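Local coordinates for protein glucose-1-phosphate thymidylyltransferase (Bacillus anthracis, PDB 4ECM) that catalyses the transfer of a thymidylyl group from dTTP to glucose 1-phosphate, giving dTDP-glucose and pyrophosphate, in dTDP-L-rhamnose biosynthesis, at residues N223-Y226 with L227-V231. Residues are numbered along the deposited sequence; the frame is centred on the assembly and turned at random.
Sequences NNWY and LKRGV
Arg229 lies alongside Trp225, one helical turn earlier, and the pair is a compact example of a long cationic side chain meeting an indole through a single methylene and its charge. Arg229 CD rests 3.5 Å above the plane of the Trp225 indole, toward its rim, and makes a CH-pi contact with the five-membered ring, CE2 being the indole atom nearest to it. Beyond it the chain bends at chi3 (51°), which swings the guanidinium toward the six-membered ring as an off-centre cation-pi partner: CZ of Arg229 is 4.8 Å from the centroid of that Trp225 ring, with the two planes 35° apart. NH2 of Arg229 also reaches Tyr226 CD1 obliquely at 3.8 Å, while NH1 forms a salt bridge with Glu151. Tyr205 stacks on Trp225.

Backbone bonds follow the same stretch to the end of helix 219-228. Leu227 N donates to Asn223 O, and Lys228 N to Asn224 O at 2.8 Å along a nearly straight line (172°). Arg229 N then donates to Trp225 O, with a weak second bond to Tyr226 O. A Schellman motif stops the helix: Gly230 takes positive phi, Val231 N turns back to Tyr226 O at 3.2 Å, and Gly230 N bonds to Leu227 O. The reversal leads directly into strand 232-236, and Val231 is already paired through its backbone with Ala153.

The same turn brings an apolar contact: CG2 of Val231 comes to the Tyr226 ring at its edge, in plane, 3.9 Å from CD1. Within the helix, Trp225 CZ3 sits over the centre of one face of that tyrosine, whose hydroxyl is hydrogen-bonded to Asp199.

A mixed contact sets the Leu227 methyl CD2 alongside the amide oxygen OD1 of Asn224, whose ND2 bonds to Ile179 O of strand 175-181.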
ATOM      1  N   ASN A 223     -25.322 -15.769  21.476  1.00 25.10           N
ATOM      2  CA  ASN A 223     -26.369 -16.687  21.034  1.00 25.55           C
ATOM      3  C   ASN A 223     -27.070 -17.357  22.229  1.00 25.62           C
ATOM      4  O   ASN A 223     -28.297 -17.494  22.225  1.00 26.04           O
ATOM      5  CB  ASN A 223     -25.811 -17.668  20.003  1.00 24.37           C
ATOM      6  CG  ASN A 223     -25.348 -16.950  18.745  1.00 27.16           C
ATOM      7  OD1 ASN A 223     -25.909 -15.909  18.401  1.00 25.84           O
ATOM      8  ND2 ASN A 223     -24.326 -17.488  18.055  1.00 23.61           N
ATOM      9  N   ASN A 224     -26.310 -17.718  23.260  1.00 25.96           N
ATOM     10  CA  ASN A 224     -26.903 -18.307  24.467  1.00 27.89           C
ATOM     11  C   ASN A 224     -27.770 -17.291  25.257  1.00 29.06           C
ATOM     12  O   ASN A 224     -28.764 -17.674  25.870  1.00 30.59           O
ATOM     13  CB  ASN A 224     -25.828 -18.941  25.374  1.00 29.06           C
ATOM     14  CG  ASN A 224     -25.394 -20.338  24.905  1.00 29.04           C
ATOM     15  OD1 ASN A 224     -26.212 -21.111  24.419  1.00 29.57           O
ATOM     16  ND2 ASN A 224     -24.114 -20.672  25.097  1.00 26.43           N
ATOM     17  N   TRP A 225     -27.390 -16.009  25.242  1.00 29.42           N
ATOM     18  CA  TRP A 225     -28.162 -14.950  25.916  1.00 29.64           C
ATOM     19  C   TRP A 225     -29.542 -14.874  25.281  1.00 28.77           C
ATOM     20  O   TRP A 225     -30.561 -14.903  25.975  1.00 30.60           O
ATOM     21  CB  TRP A 225     -27.423 -13.594  25.843  1.00 30.31           C
ATOM     22  CG  TRP A 225     -28.213 -12.409  26.349  1.00 35.08           C
ATOM     23  CD1 TRP A 225     -28.521 -12.119  27.651  1.00 36.59           C
ATOM     24  CD2 TRP A 225     -28.772 -11.333  25.555  1.00 39.13           C
ATOM     25  NE1 TRP A 225     -29.248 -10.955  27.714  1.00 39.89           N
ATOM     26  CE2 TRP A 225     -29.417 -10.449  26.449  1.00 39.43           C
ATOM     27  CE3 TRP A 225     -28.793 -11.038  24.174  1.00 37.21           C
ATOM     28  CZ2 TRP A 225     -30.079  -9.277  26.012  1.00 39.82           C
ATOM     29  CZ3 TRP A 225     -29.451  -9.883  23.743  1.00 37.38           C
ATOM     30  CH2 TRP A 225     -30.096  -9.022  24.665  1.00 39.01           C
ATOM     31  N   TYR A 226     -29.586 -14.795  23.955  1.00 27.35           N
ATOM     32  CA  TYR A 226     -30.873 -14.801  23.253  1.00 26.97           C
ATOM     33  C   TYR A 226     -31.655 -16.091  23.518  1.00 27.26           C
ATOM     34  O   TYR A 226     -32.876 -16.060  23.647  1.00 27.37           O
ATOM     35  CB  TYR A 226     -30.684 -14.676  21.758  1.00 25.21           C
ATOM     36  CG  TYR A 226     -30.471 -13.284  21.202  1.00 25.66           C
ATOM     37  CD1 TYR A 226     -31.545 -12.410  21.040  1.00 27.57           C
ATOM     38  CD2 TYR A 226     -29.228 -12.881  20.744  1.00 23.55           C
ATOM     39  CE1 TYR A 226     -31.374 -11.157  20.472  1.00 25.18           C
ATOM     40  CE2 TYR A 226     -29.042 -11.624  20.168  1.00 23.39           C
ATOM     41  CZ  TYR A 226     -30.117 -10.768  20.034  1.00 27.12           C
ATOM     42  OH  TYR A 226     -29.939  -9.529  19.447  1.00 23.16           O
ATOM     43  N   LEU A 227     -30.935 -17.217  23.579  1.00 28.14           N
ATOM     44  CA  LEU A 227     -31.539 -18.526  23.828  1.00 29.41           C
ATOM     45  C   LEU A 227     -32.232 -18.568  25.198  1.00 30.84           C
ATOM     46  O   LEU A 227     -33.395 -18.939  25.282  1.00 31.35           O
ATOM     47  CB  LEU A 227     -30.495 -19.639  23.711  1.00 28.75           C
ATOM     48  CG  LEU A 227     -30.974 -21.070  23.977  1.00 32.70           C
ATOM     49  CD1 LEU A 227     -32.152 -21.436  23.063  1.00 36.09           C
ATOM     50  CD2 LEU A 227     -29.812 -22.039  23.799  1.00 33.76           C
ATOM     51  N   LYS A 228     -31.522 -18.178  26.253  1.00 32.80           N
ATOM     52  CA  LYS A 228     -32.102 -18.131  27.601  1.00 35.78           C
ATOM     53  C   LYS A 228     -33.293 -17.194  27.668  1.00 34.99           C
ATOM     54  O   LYS A 228     -34.166 -17.372  28.500  1.00 36.08           O
ATOM     55  CB  LYS A 228     -31.085 -17.679  28.644  1.00 37.79           C
ATOM     56  CG  LYS A 228     -29.972 -18.673  28.913  1.00 45.68           C
ATOM     57  CD  LYS A 228     -29.170 -18.239  30.134  1.00 55.45           C
ATOM     58  CE  LYS A 228     -28.083 -19.249  30.487  1.00 61.92           C
ATOM     59  NZ  LYS A 228     -27.452 -18.925  31.813  1.00 68.15           N
ATOM     60  N   ARG A 229     -33.319 -16.174  26.812  1.00 33.91           N
ATOM     61  CA  ARG A 229     -34.459 -15.268  26.794  1.00 34.20           C
ATOM     62  C   ARG A 229     -35.632 -15.884  26.016  1.00 33.71           C
ATOM     63  O   ARG A 229     -36.715 -15.321  25.981  1.00 35.26           O
ATOM     64  CB  ARG A 229     -34.070 -13.895  26.248  1.00 34.10           C
ATOM     65  CG  ARG A 229     -33.147 -13.079  27.182  1.00 35.24           C
ATOM     66  CD  ARG A 229     -32.773 -11.691  26.584  1.00 37.38           C
ATOM     67  NE  ARG A 229     -33.976 -10.969  26.152  1.00 42.18           N
ATOM     68  CZ  ARG A 229     -34.224 -10.516  24.917  1.00 42.67           C
ATOM     69  NH1 ARG A 229     -35.388  -9.919  24.667  1.00 43.44           N
ATOM     70  NH2 ARG A 229     -33.325 -10.615  23.942  1.00 37.87           N
ATOM     71  N   GLY A 230     -35.416 -17.047  25.404  1.00 32.38           N
ATOM     72  CA  GLY A 230     -36.481 -17.738  24.688  1.00 31.81           C
ATOM     73  C   GLY A 230     -36.856 -17.115  23.346  1.00 30.92           C
ATOM     74  O   GLY A 230     -37.944 -17.382  22.825  1.00 31.41           O
ATOM     75  N   VAL A 231     -35.958 -16.310  22.774  1.00 28.71           N
ATOM     76  CA  VAL A 231     -36.241 -15.651  21.488  1.00 27.92           C
ATOM     77  C   VAL A 231     -35.223 -16.001  20.362  1.00 26.60           C
ATOM     78  O   VAL A 231     -35.137 -15.299  19.343  1.00 27.01           O
ATOM     79  CB  VAL A 231     -36.382 -14.127  21.682  1.00 28.14           C
ATOM     80  CG1 VAL A 231     -37.608 -13.832  22.629  1.00 27.17           C
ATOM     81  CG2 VAL A 231     -35.087 -13.527  22.244  1.00 25.49           C
TER